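Methanol--corrinoid protein co-methyltransferase (PDB 2I2X) catalyses transfer of the methyl group of methanol to the cob(I)amide carried by its partner MtaC, a zinc-dependent step of methanogenesis. Local coordinates at residues Ala215-Met227 with Ala243-Ala257. Residues are numbered along the deposited sequence; the frame is centred on the assembly and turned at random.
Sequences AGDTDCAQANTAM and AVIARAISAPRSLVA. With ZN (zinc ion), chain Q.
Arg-247 and Arg-253 reach from helix 243-257 to segment 215-227, which carries the zinc ligand Cys-220; Arg-247 illustrates how a buried arginine can organise a metal site from beyond its first shell, while Arg-253 pairs with acids of the loop leading to Cys-220. Arg-247, its chain bent at chi2 (72°) and chi3 (64°), curls back so that NH1 and NH2 both grip Asn-224 OD1, at 3.0 and 2.9 Å, with the oxygen in the guanidinium plane. Ala-223 CB covers one face of that group, Met-227 SD lies at its edge, and NH1 also forms a salt bridge with Glu-272. Arg-253 lies between two acids. Its NH2 meets Asp-217 OD1 at 3.1 Å, the planes nearly perpendicular, whereas Asp-219 OD1 sits over a guanidinium face, attracted by charge with no N-H directed at it. Replacing Arg-253 with an alanine would probably leave both carboxylates without their common positive partner and cost the loop one of several ties. Helix 220-227 runs roughly antiparallel to helix 243-257 (161°). Asn-224 ND2 donates to Cys-220 SG (3.2 Å), the sulfur that binds zinc at 2.2 Å, and to the carbonyl of Cys-269, which with Glu-164 completes the protein ligands; the grip on OD1 thus fixes the amide's rotation, keeping ND2 turned to the zinc-bound sulfur.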
ATOM      1  N   ALA A 215     -23.454 -12.083  -8.941  1.00  8.25           N
ATOM      2  CA  ALA A 215     -22.157 -11.795  -9.516  1.00  7.70           C
ATOM      3  C   ALA A 215     -21.228 -13.012  -9.710  1.00  7.15           C
ATOM      4  O   ALA A 215     -20.745 -13.247 -10.813  1.00  6.95           O
ATOM      5  CB  ALA A 215     -21.473 -10.666  -8.757  1.00  7.55           C
ATOM      6  N   GLY A 216     -20.979 -13.775  -8.650  1.00  7.11           N
ATOM      7  CA  GLY A 216     -20.179 -15.000  -8.745  1.00  6.96           C
ATOM      8  C   GLY A 216     -19.368 -15.254  -7.485  1.00  7.59           C
ATOM      9  O   GLY A 216     -19.336 -14.414  -6.585  1.00  7.68           O
ATOM     10  N   ASP A 217     -18.689 -16.401  -7.466  1.00  7.80           N
ATOM     11  CA  ASP A 217     -18.045 -17.036  -6.294  1.00  8.03           C
ATOM     12  C   ASP A 217     -16.528 -17.089  -6.552  1.00  7.42           C
ATOM     13  O   ASP A 217     -16.031 -16.430  -7.461  1.00  7.92           O
ATOM     14  CB  ASP A 217     -18.587 -18.475  -6.200  1.00  8.41           C
ATOM     15  CG  ASP A 217     -18.579 -19.043  -4.793  1.00  9.52           C
ATOM     16  OD1 ASP A 217     -17.514 -19.127  -4.153  1.00 10.73           O
ATOM     17  OD2 ASP A 217     -19.658 -19.466  -4.339  1.00 13.06           O
ATOM     18  N   THR A 218     -15.804 -17.894  -5.784  1.00  6.98           N
ATOM     19  CA  THR A 218     -14.335 -18.018  -5.897  1.00  6.86           C
ATOM     20  C   THR A 218     -13.973 -19.243  -5.166  1.00  6.13           C
ATOM     21  O   THR A 218     -14.424 -19.439  -4.021  1.00  3.96           O
ATOM     22  CB  THR A 218     -13.578 -17.087  -4.916  1.00  6.83           C
ATOM     23  OG1 THR A 218     -14.048 -15.773  -5.005  1.00 11.90           O
ATOM     24  CG2 THR A 218     -12.132 -17.091  -5.158  1.00  5.54           C
ATOM     25  N   ASP A 219     -13.039 -19.983  -5.735  1.00  6.82           N
ATOM     26  CA  ASP A 219     -12.496 -21.087  -4.993  1.00  8.17           C
ATOM     27  C   ASP A 219     -11.478 -20.750  -3.915  1.00  9.44           C
ATOM     28  O   ASP A 219     -10.572 -21.567  -3.657  1.00 10.34           O
ATOM     29  CB  ASP A 219     -11.915 -22.133  -5.892  1.00  7.73           C
ATOM     30  CG  ASP A 219     -11.984 -23.491  -5.267  1.00  9.60           C
ATOM     31  OD1 ASP A 219     -13.035 -23.797  -4.638  1.00  8.62           O
ATOM     32  OD2 ASP A 219     -10.989 -24.240  -5.387  1.00 11.76           O
ATOM     33  N   CYS A 220     -11.626 -19.583  -3.284  1.00 10.07           N
ATOM     34  CA  CYS A 220     -10.687 -19.112  -2.268  1.00 10.88           C
ATOM     35  C   CYS A 220     -10.381 -20.142  -1.189  1.00 11.09           C
ATOM     36  O   CYS A 220      -9.229 -20.351  -0.818  1.00 11.06           O
ATOM     37  CB  CYS A 220     -11.228 -17.883  -1.572  1.00 10.52           C
ATOM     38  SG  CYS A 220      -9.856 -16.836  -0.908  1.00 14.46           S
ATOM     39  N   ALA A 221     -11.438 -20.798  -0.710  1.00 11.43           N
ATOM     40  CA  ALA A 221     -11.349 -21.728   0.404  1.00 10.58           C
ATOM     41  C   ALA A 221     -10.529 -22.970   0.066  1.00 10.16           C
ATOM     42  O   ALA A 221     -10.133 -23.699   0.971  1.00 11.13           O
ATOM     43  CB  ALA A 221     -12.744 -22.093   0.912  1.00  9.39           C
ATOM     44  N   GLN A 222     -10.245 -23.191  -1.213  1.00  9.33           N
ATOM     45  CA  GLN A 222      -9.498 -24.385  -1.646  1.00  8.92           C
ATOM     46  C   GLN A 222      -8.306 -23.976  -2.492  1.00  8.52           C
ATOM     47  O   GLN A 222      -7.201 -23.971  -1.985  1.00  9.22           O
ATOM     48  CB  GLN A 222     -10.398 -25.408  -2.398  1.00  8.71           C
ATOM     49  CG  GLN A 222     -11.578 -25.989  -1.561  1.00  8.87           C
ATOM     50  CD  GLN A 222     -12.669 -26.634  -2.433  1.00  9.65           C
ATOM     51  OE1 GLN A 222     -13.020 -26.120  -3.493  1.00  7.86           O
ATOM     52  NE2 GLN A 222     -13.197 -27.760  -1.981  1.00  8.06           N
ATOM     53  N   ALA A 223      -8.512 -23.624  -3.760  1.00  7.46           N
ATOM     54  CA  ALA A 223      -7.399 -23.140  -4.575  1.00  7.81           C
ATOM     55  C   ALA A 223      -6.480 -22.017  -3.935  1.00  7.67           C
ATOM     56  O   ALA A 223      -5.242 -22.169  -3.977  1.00  6.90           O
ATOM     57  CB  ALA A 223      -7.864 -22.765  -5.982  1.00  7.49           C
ATOM     58  N   ASN A 224      -7.037 -20.959  -3.318  1.00  6.76           N
ATOM     59  CA  ASN A 224      -6.130 -19.960  -2.724  1.00  8.29           C
ATOM     60  C   ASN A 224      -5.364 -20.511  -1.522  1.00  8.46           C
ATOM     61  O   ASN A 224      -4.181 -20.185  -1.350  1.00  8.09           O
ATOM     62  CB  ASN A 224      -6.746 -18.549  -2.461  1.00  7.99           C
ATOM     63  CG  ASN A 224      -7.162 -17.807  -3.778  1.00  9.88           C
ATOM     64  OD1 ASN A 224      -6.615 -18.067  -4.893  1.00  8.01           O
ATOM     65  ND2 ASN A 224      -8.155 -16.885  -3.649  1.00  7.91           N
ATOM     66  N   THR A 225      -6.020 -21.361  -0.717  1.00  8.86           N
ATOM     67  CA  THR A 225      -5.343 -22.031   0.390  1.00  9.07           C
ATOM     68  C   THR A 225      -4.142 -22.824  -0.141  1.00  9.69           C
ATOM     69  O   THR A 225      -3.030 -22.743   0.408  1.00  9.44           O
ATOM     70  CB  THR A 225      -6.266 -22.939   1.260  1.00  9.56           C
ATOM     71  OG1 THR A 225      -7.341 -22.178   1.845  1.00  7.83           O
ATOM     72  CG2 THR A 225      -5.443 -23.587   2.417  1.00  8.49           C
ATOM     73  N   ALA A 226      -4.343 -23.546  -1.231  1.00  9.90           N
ATOM     74  CA  ALA A 226      -3.224 -24.272  -1.808  1.00 10.91           C
ATOM     75  C   ALA A 226      -2.100 -23.304  -2.216  1.00 11.61           C
ATOM     76  O   ALA A 226      -0.925 -23.578  -1.988  1.00 12.67           O
ATOM     77  CB  ALA A 226      -3.681 -25.118  -2.971  1.00 10.44           C
ATOM     78  N   MET A 227      -2.457 -22.162  -2.798  1.00 12.28           N
ATOM     79  CA  MET A 227      -1.468 -21.194  -3.263  1.00 12.81           C
ATOM     80  C   MET A 227      -0.719 -20.546  -2.103  1.00 13.45           C
ATOM     81  O   MET A 227       0.485 -20.311  -2.185  1.00 13.45           O
ATOM     82  CB  MET A 227      -2.144 -20.108  -4.113  1.00 13.37           C
ATOM     83  CG  MET A 227      -1.201 -18.975  -4.548  1.00 12.36           C
ATOM     84  SD  MET A 227      -1.952 -17.816  -5.705  1.00 13.71           S
ATOM     85  CE  MET A 227      -2.796 -16.741  -4.562  1.00 10.98           C
ATOM     86  N   ALA A 243      -0.045 -26.871  -6.540  1.00  5.89           N
ATOM     87  CA  ALA A 243      -0.883 -25.691  -6.423  1.00  6.36           C
ATOM     88  C   ALA A 243      -1.605 -25.363  -7.751  1.00  6.50           C
ATOM     89  O   ALA A 243      -2.799 -25.061  -7.773  1.00  6.18           O
ATOM     90  CB  ALA A 243      -0.034 -24.497  -5.952  1.00  7.18           C
ATOM     91  N   VAL A 244      -0.876 -25.415  -8.854  1.00  6.39           N
ATOM     92  CA  VAL A 244      -1.473 -25.110 -10.136  1.00  7.31           C
ATOM     93  C   VAL A 244      -2.543 -26.153 -10.522  1.00  8.29           C
ATOM     94  O   VAL A 244      -3.580 -25.793 -11.094  1.00  7.97           O
ATOM     95  CB  VAL A 244      -0.402 -24.894 -11.259  1.00  7.16           C
ATOM     96  CG1 VAL A 244       0.386 -26.170 -11.568  1.00  7.67           C
ATOM     97  CG2 VAL A 244      -1.041 -24.363 -12.495  1.00  6.50           C
ATOM     98  N   ILE A 245      -2.310 -27.433 -10.182  1.00  8.94           N
ATOM     99  CA  ILE A 245      -3.324 -28.454 -10.424  1.00  8.66           C
ATOM    100  C   ILE A 245      -4.597 -28.093  -9.665  1.00  8.81           C
ATOM    101  O   ILE A 245      -5.686 -28.039 -10.262  1.00  9.64           O
ATOM    102  CB  ILE A 245      -2.830 -29.847 -10.066  1.00  9.15           C
ATOM    103  CG1 ILE A 245      -1.698 -30.263 -11.011  1.00  9.31           C
ATOM    104  CG2 ILE A 245      -3.968 -30.873 -10.181  1.00  9.27           C
ATOM    105  CD1 ILE A 245      -0.973 -31.491 -10.555  1.00  9.43           C
ATOM    106  N   ALA A 246      -4.469 -27.812  -8.367  1.00  8.33           N
ATOM    107  CA  ALA A 246      -5.621 -27.350  -7.579  1.00  7.89           C
ATOM    108  C   ALA A 246      -6.323 -26.193  -8.286  1.00  7.60           C
ATOM    109  O   ALA A 246      -7.547 -26.176  -8.344  1.00  8.10           O
ATOM    110  CB  ALA A 246      -5.231 -26.971  -6.145  1.00  7.32           C
ATOM    111  N   ARG A 247      -5.555 -25.275  -8.874  1.00  6.78           N
ATOM    112  CA  ARG A 247      -6.142 -24.157  -9.616  1.00  6.88           C
ATOM    113  C   ARG A 247      -6.942 -24.566 -10.841  1.00  7.20           C
ATOM    114  O   ARG A 247      -8.033 -24.034 -11.089  1.00  8.11           O
ATOM    115  CB  ARG A 247      -5.084 -23.147 -10.047  1.00  6.28           C
ATOM    116  CG  ARG A 247      -5.679 -21.926 -10.719  1.00  6.27           C
ATOM    117  CD  ARG A 247      -6.391 -21.021  -9.728  1.00  7.13           C
ATOM    118  NE  ARG A 247      -5.453 -20.463  -8.743  1.00 11.00           N
ATOM    119  CZ  ARG A 247      -5.813 -19.821  -7.631  1.00  9.75           C
ATOM    120  NH1 ARG A 247      -7.105 -19.626  -7.366  1.00  8.17           N
ATOM    121  NH2 ARG A 247      -4.875 -19.377  -6.789  1.00  7.37           N
ATOM    122  N   ALA A 248      -6.387 -25.483 -11.613  1.00  7.19           N
ATOM    123  CA  ALA A 248      -7.046 -25.977 -12.800  1.00  8.41           C
ATOM    124  C   ALA A 248      -8.412 -26.600 -12.479  1.00  9.08           C
ATOM    125  O   ALA A 248      -9.393 -26.324 -13.152  1.00  9.96           O
ATOM    126  CB  ALA A 248      -6.138 -26.970 -13.515  1.00  8.37           C
ATOM    127  N   ILE A 249      -8.473 -27.410 -11.424  1.00  9.57           N
ATOM    128  CA  ILE A 249      -9.727 -28.055 -10.965  1.00  9.01           C
ATOM    129  C   ILE A 249     -10.760 -27.041 -10.459  1.00  8.73           C
ATOM    130  O   ILE A 249     -11.985 -27.307 -10.509  1.00  7.88           O
ATOM    131  CB  ILE A 249      -9.413 -29.109  -9.843  1.00  9.11           C
ATOM    132  CG1 ILE A 249      -8.278 -30.035 -10.328  1.00 11.07           C
ATOM    133  CG2 ILE A 249     -10.670 -29.860  -9.404  1.00  6.78           C
ATOM    134  CD1 ILE A 249      -7.980 -31.299  -9.471  1.00 12.29           C
ATOM    135  N   SER A 250     -10.276 -25.885  -9.974  1.00  7.72           N
ATOM    136  CA  SER A 250     -11.173 -24.894  -9.363  1.00  6.94           C
ATOM    137  C   SER A 250     -11.974 -24.245 -10.452  1.00  6.90           C
ATOM    138  O   SER A 250     -13.103 -23.802 -10.224  1.00  7.32           O
ATOM    139  CB  SER A 250     -10.406 -23.828  -8.582  1.00  7.22           C
ATOM    140  OG  SER A 250      -9.666 -22.975  -9.456  1.00  7.25           O
ATOM    141  N   ALA A 251     -11.391 -24.200 -11.649  1.00  6.45           N
ATOM    142  CA  ALA A 251     -12.057 -23.567 -12.795  1.00  6.59           C
ATOM    143  C   ALA A 251     -13.485 -24.114 -13.063  1.00  6.92           C
ATOM    144  O   ALA A 251     -14.437 -23.334 -13.067  1.00  7.71           O
ATOM    145  CB  ALA A 251     -11.178 -23.635 -14.044  1.00  5.24           C
ATOM    146  N   PRO A 252     -13.643 -25.441 -13.296  1.00  7.09           N
ATOM    147  CA  PRO A 252     -15.044 -25.947 -13.457  1.00  7.36           C
ATOM    148  C   PRO A 252     -15.893 -25.910 -12.186  1.00  7.33           C
ATOM    149  O   PRO A 252     -17.114 -25.797 -12.271  1.00  7.26           O
ATOM    150  CB  PRO A 252     -14.873 -27.385 -13.966  1.00  7.04           C
ATOM    151  CG  PRO A 252     -13.471 -27.767 -13.580  1.00  8.48           C
ATOM    152  CD  PRO A 252     -12.632 -26.500 -13.480  1.00  6.08           C
ATOM    153  N   ARG A 253     -15.274 -25.992 -11.014  1.00  7.98           N
ATOM    154  CA  ARG A 253     -16.032 -25.736  -9.795  1.00  8.43           C
ATOM    155  C   ARG A 253     -16.646 -24.319  -9.812  1.00  8.66           C
ATOM    156  O   ARG A 253     -17.860 -24.165  -9.621  1.00  7.88           O
ATOM    157  CB  ARG A 253     -15.181 -25.950  -8.541  1.00  8.85           C
ATOM    158  CG  ARG A 253     -15.862 -25.476  -7.204  1.00 10.35           C
ATOM    159  CD  ARG A 253     -15.586 -23.974  -6.925  1.00  9.63           C
ATOM    160  NE  ARG A 253     -15.952 -23.549  -5.576  1.00  8.28           N
ATOM    161  CZ  ARG A 253     -16.135 -22.278  -5.206  1.00  4.70           C
ATOM    162  NH1 ARG A 253     -16.022 -21.308  -6.097  1.00  2.00           N
ATOM    163  NH2 ARG A 253     -16.469 -21.986  -3.942  1.00  2.75           N
ATOM    164  N   SER A 254     -15.819 -23.298 -10.073  1.00  8.26           N
ATOM    165  CA  SER A 254     -16.301 -21.919 -10.013  1.00  8.22           C
ATOM    166  C   SER A 254     -17.224 -21.614 -11.187  1.00  7.87           C
ATOM    167  O   SER A 254     -18.138 -20.806 -11.066  1.00  7.72           O
ATOM    168  CB  SER A 254     -15.140 -20.925  -9.930  1.00  8.53           C
ATOM    169  OG  SER A 254     -14.439 -21.077  -8.689  1.00 10.07           O
ATOM    170  N   LEU A 255     -17.009 -22.298 -12.305  1.00  7.33           N
ATOM    171  CA  LEU A 255     -17.885 -22.171 -13.456  1.00  7.45           C
ATOM    172  C   LEU A 255     -19.373 -22.406 -13.135  1.00  7.71           C
ATOM    173  O   LEU A 255     -20.243 -21.843 -13.795  1.00  8.69           O
ATOM    174  CB  LEU A 255     -17.416 -23.109 -14.565  1.00  7.14           C
ATOM    175  CG  LEU A 255     -18.279 -23.189 -15.828  1.00  8.35           C
ATOM    176  CD1 LEU A 255     -18.250 -21.897 -16.607  1.00  8.74           C
ATOM    177  CD2 LEU A 255     -17.860 -24.343 -16.732  1.00  8.53           C
ATOM    178  N   VAL A 256     -19.657 -23.223 -12.117  1.00  7.68           N
ATOM    179  CA  VAL A 256     -21.027 -23.599 -11.753  1.00  7.39           C
ATOM    180  C   VAL A 256     -21.930 -22.399 -11.420  1.00  8.03           C
ATOM    181  O   VAL A 256     -23.103 -22.366 -11.825  1.00  8.70           O
ATOM    182  CB  VAL A 256     -21.074 -24.677 -10.587  1.00  7.65           C
ATOM    183  CG1 VAL A 256     -22.480 -24.915 -10.120  1.00  6.48           C
ATOM    184  CG2 VAL A 256     -20.447 -25.996 -11.017  1.00  4.61           C
ATOM    185  N   ALA A 257     -21.389 -21.423 -10.691  1.00  7.96           N
ATOM    186  CA  ALA A 257     -22.113 -20.194 -10.382  1.00  7.90           C
ATOM    187  C   ALA A 257     -22.812 -19.609 -11.626  1.00  7.91           C
ATOM    188  O   ALA A 257     -23.987 -19.208 -11.576  1.00  7.19           O
ATOM    189  CB  ALA A 257     -21.163 -19.187  -9.769  1.00  7.84           C
TER
HETATM  190 ZN    ZN Q 501     -10.999 -14.931  -1.038  1.00 20.92          ZN
HETATM  191  O   HOH W   1     -17.689 -18.344  -9.324  1.00 15.47           O
HETATM  192  O   HOH W   2      -3.936 -22.936  -6.520  1.00 10.85           O